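Local coordinates for phosphatase (Thermotoga maritima, PDB 1NF2), which probably acts as a magnesium-dependent phosphatase of the haloacid dehalogenase family, hydrolysing phosphate esters, at residues Q103-D115 and Y122-L136. Residues are numbered along the deposited sequence; the frame is centred on the assembly and turned at random.
Sequences QAYIDDVLYSEKD and YARHSNVDYRVEPNL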
loop_
_atom_site.group_PDB
_atom_site.type_symbol
_atom_site.label_atom_id
_atom_site.label_comp_id
_atom_site.label_asym_id
_atom_site.label_seq_id
_atom_site.Cartn_x
_atom_site.Cartn_y
_atom_site.Cartn_z
ATOM N N GLN A 103 15.571 -9.352 0.327
ATOM C CA GLN A 103 14.490 -10.014 -0.382
ATOM C C GLN A 103 14.001 -9.056 -1.464
ATOM O O GLN A 103 14.259 -7.855 -1.397
ATOM C CB GLN A 103 13.368 -10.342 0.598
ATOM C CG GLN A 103 13.008 -9.187 1.516
ATOM C CD GLN A 103 12.004 -9.584 2.580
ATOM O OE1 GLN A 103 12.240 -10.512 3.354
ATOM N NE2 GLN A 103 10.876 -8.879 2.626
ATOM N N ALA A 104 13.300 -9.579 -2.461
ATOM C CA ALA A 104 12.815 -8.727 -3.538
ATOM C C ALA A 104 11.368 -9.015 -3.921
ATOM O O ALA A 104 10.926 -10.162 -3.901
ATOM C CB ALA A 104 13.713 -8.888 -4.768
ATOM N N TYR A 105 10.642 -7.957 -4.268
ATOM C CA TYR A 105 9.253 -8.067 -4.698
ATOM C C TYR A 105 9.249 -7.993 -6.216
ATOM O O TYR A 105 9.412 -6.918 -6.792
ATOM C CB TYR A 105 8.431 -6.924 -4.109
ATOM C CG TYR A 105 8.113 -7.103 -2.643
ATOM C CD1 TYR A 105 6.993 -7.824 -2.241
ATOM C CD2 TYR A 105 8.927 -6.549 -1.657
ATOM C CE1 TYR A 105 6.685 -7.987 -0.894
ATOM C CE2 TYR A 105 8.628 -6.705 -0.305
ATOM C CZ TYR A 105 7.503 -7.425 0.067
ATOM O OH TYR A 105 7.182 -7.578 1.396
ATOM N N ILE A 106 9.054 -9.139 -6.862
ATOM C CA ILE A 106 9.074 -9.200 -8.317
ATOM C C ILE A 106 7.786 -9.746 -8.916
ATOM O O ILE A 106 7.436 -10.906 -8.707
ATOM C CB ILE A 106 10.244 -10.085 -8.790
ATOM C CG1 ILE A 106 11.562 -9.487 -8.290
ATOM C CG2 ILE A 106 10.219 -10.228 -10.304
ATOM C CD1 ILE A 106 12.734 -10.415 -8.448
ATOM N N ASP A 107 7.096 -8.908 -9.681
ATOM C CA ASP A 107 5.848 -9.309 -10.313
ATOM C C ASP A 107 4.860 -9.876 -9.308
ATOM O O ASP A 107 4.209 -10.889 -9.558
ATOM C CB ASP A 107 6.118 -10.332 -11.412
ATOM C CG ASP A 107 6.007 -9.729 -12.791
ATOM O OD1 ASP A 107 4.867 -9.419 -13.202
ATOM O OD2 ASP A 107 7.052 -9.549 -13.456
ATOM N N ASP A 108 4.781 -9.219 -8.157
ATOM C CA ASP A 108 3.857 -9.602 -7.097
ATOM C C ASP A 108 4.173 -10.906 -6.373
ATOM O O ASP A 108 3.268 -11.616 -5.937
ATOM C CB ASP A 108 2.432 -9.640 -7.657
ATOM C CG ASP A 108 1.415 -9.087 -6.686
ATOM O OD1 ASP A 108 1.781 -8.197 -5.889
ATOM O OD2 ASP A 108 0.249 -9.529 -6.730
ATOM N N VAL A 109 5.462 -11.213 -6.245
ATOM C CA VAL A 109 5.910 -12.412 -5.534
ATOM C C VAL A 109 7.122 -12.030 -4.683
ATOM O O VAL A 109 8.042 -11.371 -5.166
ATOM C CB VAL A 109 6.316 -13.549 -6.508
ATOM C CG1 VAL A 109 6.785 -14.773 -5.719
ATOM C CG2 VAL A 109 5.137 -13.924 -7.393
ATOM N N LEU A 110 7.112 -12.421 -3.414
ATOM C CA LEU A 110 8.221 -12.099 -2.524
ATOM C C LEU A 110 9.265 -13.201 -2.629
ATOM O O LEU A 110 8.948 -14.381 -2.455
ATOM C CB LEU A 110 7.750 -12.000 -1.068
ATOM C CG LEU A 110 8.474 -11.027 -0.128
ATOM C CD1 LEU A 110 8.128 -11.381 1.308
ATOM C CD2 LEU A 110 9.972 -11.086 -0.330
ATOM N N TYR A 111 10.503 -12.810 -2.926
ATOM C CA TYR A 111 11.612 -13.755 -3.040
ATOM C C TYR A 111 12.662 -13.414 -1.990
ATOM O O TYR A 111 12.815 -12.256 -1.607
ATOM C CB TYR A 111 12.270 -13.661 -4.420
ATOM C CG TYR A 111 11.434 -14.150 -5.577
ATOM C CD1 TYR A 111 11.511 -15.470 -6.010
ATOM C CD2 TYR A 111 10.585 -13.281 -6.261
ATOM C CE1 TYR A 111 10.766 -15.913 -7.102
ATOM C CE2 TYR A 111 9.836 -13.710 -7.350
ATOM C CZ TYR A 111 9.930 -15.023 -7.765
ATOM O OH TYR A 111 9.191 -15.442 -8.850
ATOM N N SER A 112 13.381 -14.432 -1.531
ATOM C CA SER A 112 14.454 -14.253 -0.559
ATOM C C SER A 112 15.615 -15.117 -1.029
ATOM O O SER A 112 15.416 -16.244 -1.483
ATOM C CB SER A 112 14.018 -14.694 0.838
ATOM O OG SER A 112 15.025 -14.388 1.787
ATOM N N GLU A 113 16.825 -14.587 -0.930
ATOM C CA GLU A 113 18.004 -15.323 -1.367
ATOM C C GLU A 113 18.230 -16.580 -0.538
ATOM O O GLU A 113 18.487 -17.654 -1.080
ATOM C CB GLU A 113 19.241 -14.432 -1.279
ATOM C CG GLU A 113 20.060 -14.398 -2.549
ATOM C CD GLU A 113 21.313 -13.565 -2.402
ATOM O OE1 GLU A 113 21.939 -13.261 -3.440
ATOM O OE2 GLU A 113 21.673 -13.218 -1.253
ATOM N N LYS A 114 18.126 -16.438 0.778
ATOM C CA LYS A 114 18.341 -17.559 1.687
ATOM C C LYS A 114 17.132 -17.768 2.595
ATOM O O LYS A 114 16.488 -16.802 3.005
ATOM C CB LYS A 114 19.586 -17.291 2.535
ATOM C CG LYS A 114 20.806 -16.882 1.720
ATOM C CD LYS A 114 21.904 -16.318 2.604
ATOM C CE LYS A 114 23.057 -15.779 1.776
ATOM N NZ LYS A 114 24.107 -15.171 2.637
ATOM N N ASP A 115 16.824 -19.023 2.911
ATOM C CA ASP A 115 15.686 -19.325 3.773
ATOM C C ASP A 115 16.110 -19.314 5.233
ATOM O O ASP A 115 16.278 -20.366 5.849
ATOM C CB ASP A 115 15.089 -20.693 3.431
ATOM C CG ASP A 115 13.728 -20.920 4.080
ATOM O OD1 ASP A 115 13.141 -22.001 3.865
ATOM O OD2 ASP A 115 13.242 -20.020 4.800
ATOM N N TYR A 122 9.382 -12.361 9.067
ATOM C CA TYR A 122 8.825 -11.204 8.381
ATOM C C TYR A 122 7.554 -11.577 7.633
ATOM O O TYR A 122 6.562 -10.851 7.684
ATOM C CB TYR A 122 9.839 -10.595 7.402
ATOM C CG TYR A 122 9.216 -9.590 6.448
ATOM C CD1 TYR A 122 8.625 -10.006 5.251
ATOM C CD2 TYR A 122 9.146 -8.237 6.779
ATOM C CE1 TYR A 122 7.974 -9.101 4.410
ATOM C CE2 TYR A 122 8.499 -7.324 5.947
ATOM C CZ TYR A 122 7.913 -7.765 4.767
ATOM O OH TYR A 122 7.245 -6.871 3.963
ATOM N N ALA A 123 7.590 -12.708 6.936
ATOM C CA ALA A 123 6.436 -13.168 6.175
ATOM C C ALA A 123 5.297 -13.535 7.116
ATOM O O ALA A 123 4.124 -13.455 6.753
ATOM C CB ALA A 123 6.818 -14.369 5.325
ATOM N N ARG A 124 5.665 -13.944 8.325
ATOM C CA ARG A 124 4.706 -14.333 9.350
ATOM C C ARG A 124 3.970 -13.092 9.839
ATOM O O ARG A 124 2.747 -13.024 9.785
ATOM C CB ARG A 124 5.451 -14.989 10.514
ATOM C CG ARG A 124 4.582 -15.579 11.608
ATOM C CD ARG A 124 5.452 -15.855 12.826
ATOM N NE ARG A 124 6.684 -16.550 12.453
ATOM C CZ ARG A 124 7.826 -16.478 13.133
ATOM N NH1 ARG A 124 7.904 -15.736 14.230
ATOM N NH2 ARG A 124 8.895 -17.141 12.707
ATOM N N HIS A 125 4.737 -12.110 10.304
ATOM C CA HIS A 125 4.173 -10.870 10.820
ATOM C C HIS A 125 3.462 -10.020 9.767
ATOM O O HIS A 125 2.456 -9.382 10.070
ATOM C CB HIS A 125 5.252 -10.035 11.529
ATOM C CG HIS A 125 5.750 -10.645 12.804
ATOM N ND1 HIS A 125 6.267 -11.923 12.873
ATOM C CD2 HIS A 125 5.844 -10.137 14.056
ATOM C CE1 HIS A 125 6.661 -12.173 14.109
ATOM N NE2 HIS A 125 6.416 -11.104 14.846
ATOM N N SER A 126 3.967 -9.972 8.539
ATOM C CA SER A 126 3.291 -9.177 7.508
ATOM C C SER A 126 2.527 -10.120 6.576
ATOM O O SER A 126 2.223 -9.770 5.432
ATOM C CB SER A 126 4.312 -8.351 6.716
ATOM O OG SER A 126 5.297 -9.164 6.121
ATOM N N ASN A 127 2.187 -11.294 7.119
ATOM C CA ASN A 127 1.494 -12.397 6.431
ATOM C C ASN A 127 1.350 -12.393 4.912
ATOM O O ASN A 127 0.366 -11.908 4.342
ATOM C CB ASN A 127 0.139 -12.724 7.106
ATOM C CG ASN A 127 -0.559 -11.514 7.689
ATOM O OD1 ASN A 127 -1.561 -11.651 8.391
ATOM N ND2 ASN A 127 -0.046 -10.327 7.401
ATOM N N VAL A 128 2.366 -12.990 4.290
ATOM C CA VAL A 128 2.505 -13.134 2.844
ATOM C C VAL A 128 3.351 -14.400 2.617
ATOM O O VAL A 128 4.110 -14.806 3.502
ATOM C CB VAL A 128 3.275 -11.931 2.235
ATOM C CG1 VAL A 128 2.467 -10.643 2.417
ATOM C CG2 VAL A 128 4.644 -11.787 2.908
ATOM N N ASP A 129 3.217 -15.033 1.453
ATOM C CA ASP A 129 4.009 -16.227 1.131
ATOM C C ASP A 129 5.300 -15.758 0.458
ATOM O O ASP A 129 5.298 -14.747 -0.241
ATOM C CB ASP A 129 3.252 -17.142 0.155
ATOM C CG ASP A 129 2.021 -17.782 0.775
ATOM O OD1 ASP A 129 1.090 -17.045 1.158
ATOM O OD2 ASP A 129 1.987 -19.027 0.869
ATOM N N TYR A 130 6.398 -16.475 0.676
ATOM C CA TYR A 130 7.663 -16.111 0.047
ATOM C C TYR A 130 8.307 -17.337 -0.585
ATOM O O TYR A 130 7.956 -18.473 -0.267
ATOM C CB TYR A 130 8.638 -15.487 1.053
ATOM C CG TYR A 130 9.132 -16.437 2.115
ATOM C CD1 TYR A 130 8.374 -16.692 3.257
ATOM C CD2 TYR A 130 10.361 -17.084 1.980
ATOM C CE1 TYR A 130 8.826 -17.567 4.243
ATOM C CE2 TYR A 130 10.822 -17.962 2.957
ATOM C CZ TYR A 130 10.051 -18.198 4.087
ATOM O OH TYR A 130 10.510 -19.054 5.065
ATOM N N ARG A 131 9.251 -17.096 -1.484
ATOM C CA ARG A 131 9.945 -18.171 -2.167
ATOM C C ARG A 131 11.449 -17.946 -2.103
ATOM O O ARG A 131 11.926 -16.818 -2.243
ATOM C CB ARG A 131 9.462 -18.246 -3.619
ATOM C CG ARG A 131 8.059 -18.828 -3.756
ATOM C CD ARG A 131 7.471 -18.591 -5.135
ATOM N NE ARG A 131 6.302 -19.431 -5.408
ATOM C CZ ARG A 131 5.199 -19.479 -4.663
ATOM N NH1 ARG A 131 5.087 -18.732 -3.573
ATOM N NH2 ARG A 131 4.196 -20.271 -5.018
ATOM N N VAL A 132 12.188 -19.024 -1.864
ATOM C CA VAL A 132 13.641 -18.955 -1.784
ATOM C C VAL A 132 14.252 -19.093 -3.170
ATOM O O VAL A 132 14.009 -20.069 -3.878
ATOM C CB VAL A 132 14.211 -20.060 -0.871
ATOM C CG1 VAL A 132 13.827 -19.782 0.569
ATOM C CG2 VAL A 132 13.677 -21.421 -1.301
ATOM N N GLU A 133 15.040 -18.097 -3.553
ATOM C CA GLU A 133 15.693 -18.081 -4.856
ATOM C C GLU A 133 17.145 -17.635 -4.684
ATOM O O GLU A 133 17.434 -16.438 -4.637
ATOM C CB GLU A 133 14.956 -17.122 -5.798
ATOM C CG GLU A 133 15.647 -16.895 -7.137
ATOM C CD GLU A 133 15.671 -18.133 -8.013
ATOM O OE1 GLU A 133 16.020 -19.217 -7.503
ATOM O OE2 GLU A 133 15.350 -18.021 -9.216
ATOM N N PRO A 134 18.079 -18.596 -4.594
ATOM C CA PRO A 134 19.506 -18.296 -4.424
ATOM C C PRO A 134 20.058 -17.412 -5.542
ATOM O O PRO A 134 20.999 -16.644 -5.336
ATOM C CB PRO A 134 20.145 -19.680 -4.416
ATOM C CG PRO A 134 19.260 -20.447 -5.359
ATOM C CD PRO A 134 17.881 -20.025 -4.897
ATOM N N ASN A 135 19.453 -17.517 -6.723
ATOM C CA ASN A 135 19.884 -16.742 -7.880
ATOM C C ASN A 135 19.027 -15.488 -8.065
ATOM O O ASN A 135 18.810 -15.020 -9.185
ATOM C CB ASN A 135 19.823 -17.621 -9.127
ATOM C CG ASN A 135 20.392 -16.937 -10.346
ATOM O OD1 ASN A 135 21.492 -16.386 -10.304
ATOM N ND2 ASN A 135 19.647 -16.970 -11.445
ATOM N N LEU A 136 18.552 -14.942 -6.951
ATOM C CA LEU A 136 17.709 -13.756 -6.973
ATOM C C LEU A 136 18.384 -12.580 -7.676
ATOM O O LEU A 136 17.722 -11.783 -8.342
ATOM C CB LEU A 136 17.325 -13.366 -5.545
ATOM C CG LEU A 136 16.314 -12.230 -5.377
ATOM C CD1 LEU A 136 15.087 -12.479 -6.250
ATOM C CD2 LEU A 136 15.921 -12.136 -3.907
HETATM O O HOH W 1 21.586 -14.229 -5.851
#
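The Y122 ring lies between two polar groups: Q103 NE2 over one face, 3.4 Å above the plane with the amide steeply inclined to the ring, and S126 OG over the opposite face. At its edge sit L110 CD1 and the hydroxyl of Y105, to which Y122 OH donates a hydrogen bond of 2.7 Å. With CG anti to the backbone N (chi1 167°), Y122 reaches from helix 117-125 to Y105 of strand 102-105; the Y181 ring meets it edge-to-face. Replacing Y122 by alanine is likely to deprive the Y105 hydroxyl of this donor and leave the Q103 amide without the ring it lies over. At the Y130 ring edge, Y130 OH donates to D115 OD2 (2.9 Å) on the syn side of the carboxylate but 29° out of its plane; the same oxygen forms a salt bridge with K120. Strands 110-112 and 130-132 run parallel, joined by S112 N to R131 O (2.9 Å) and E133 N to S112 O (2.8 Å); with helix 117-125 between them they form a beta-alpha-beta unit, strand 130-132 being outermost at one edge of the six-stranded mixed sheet. Beyond them, the L136 side chain packs on apolar atoms of A104, I106 and Y111 (CD1 to Y111 CB 3.6 Å). The Y122-Y105 bond thus ties helix to strand, while the D115 charge is probably balanced by K120.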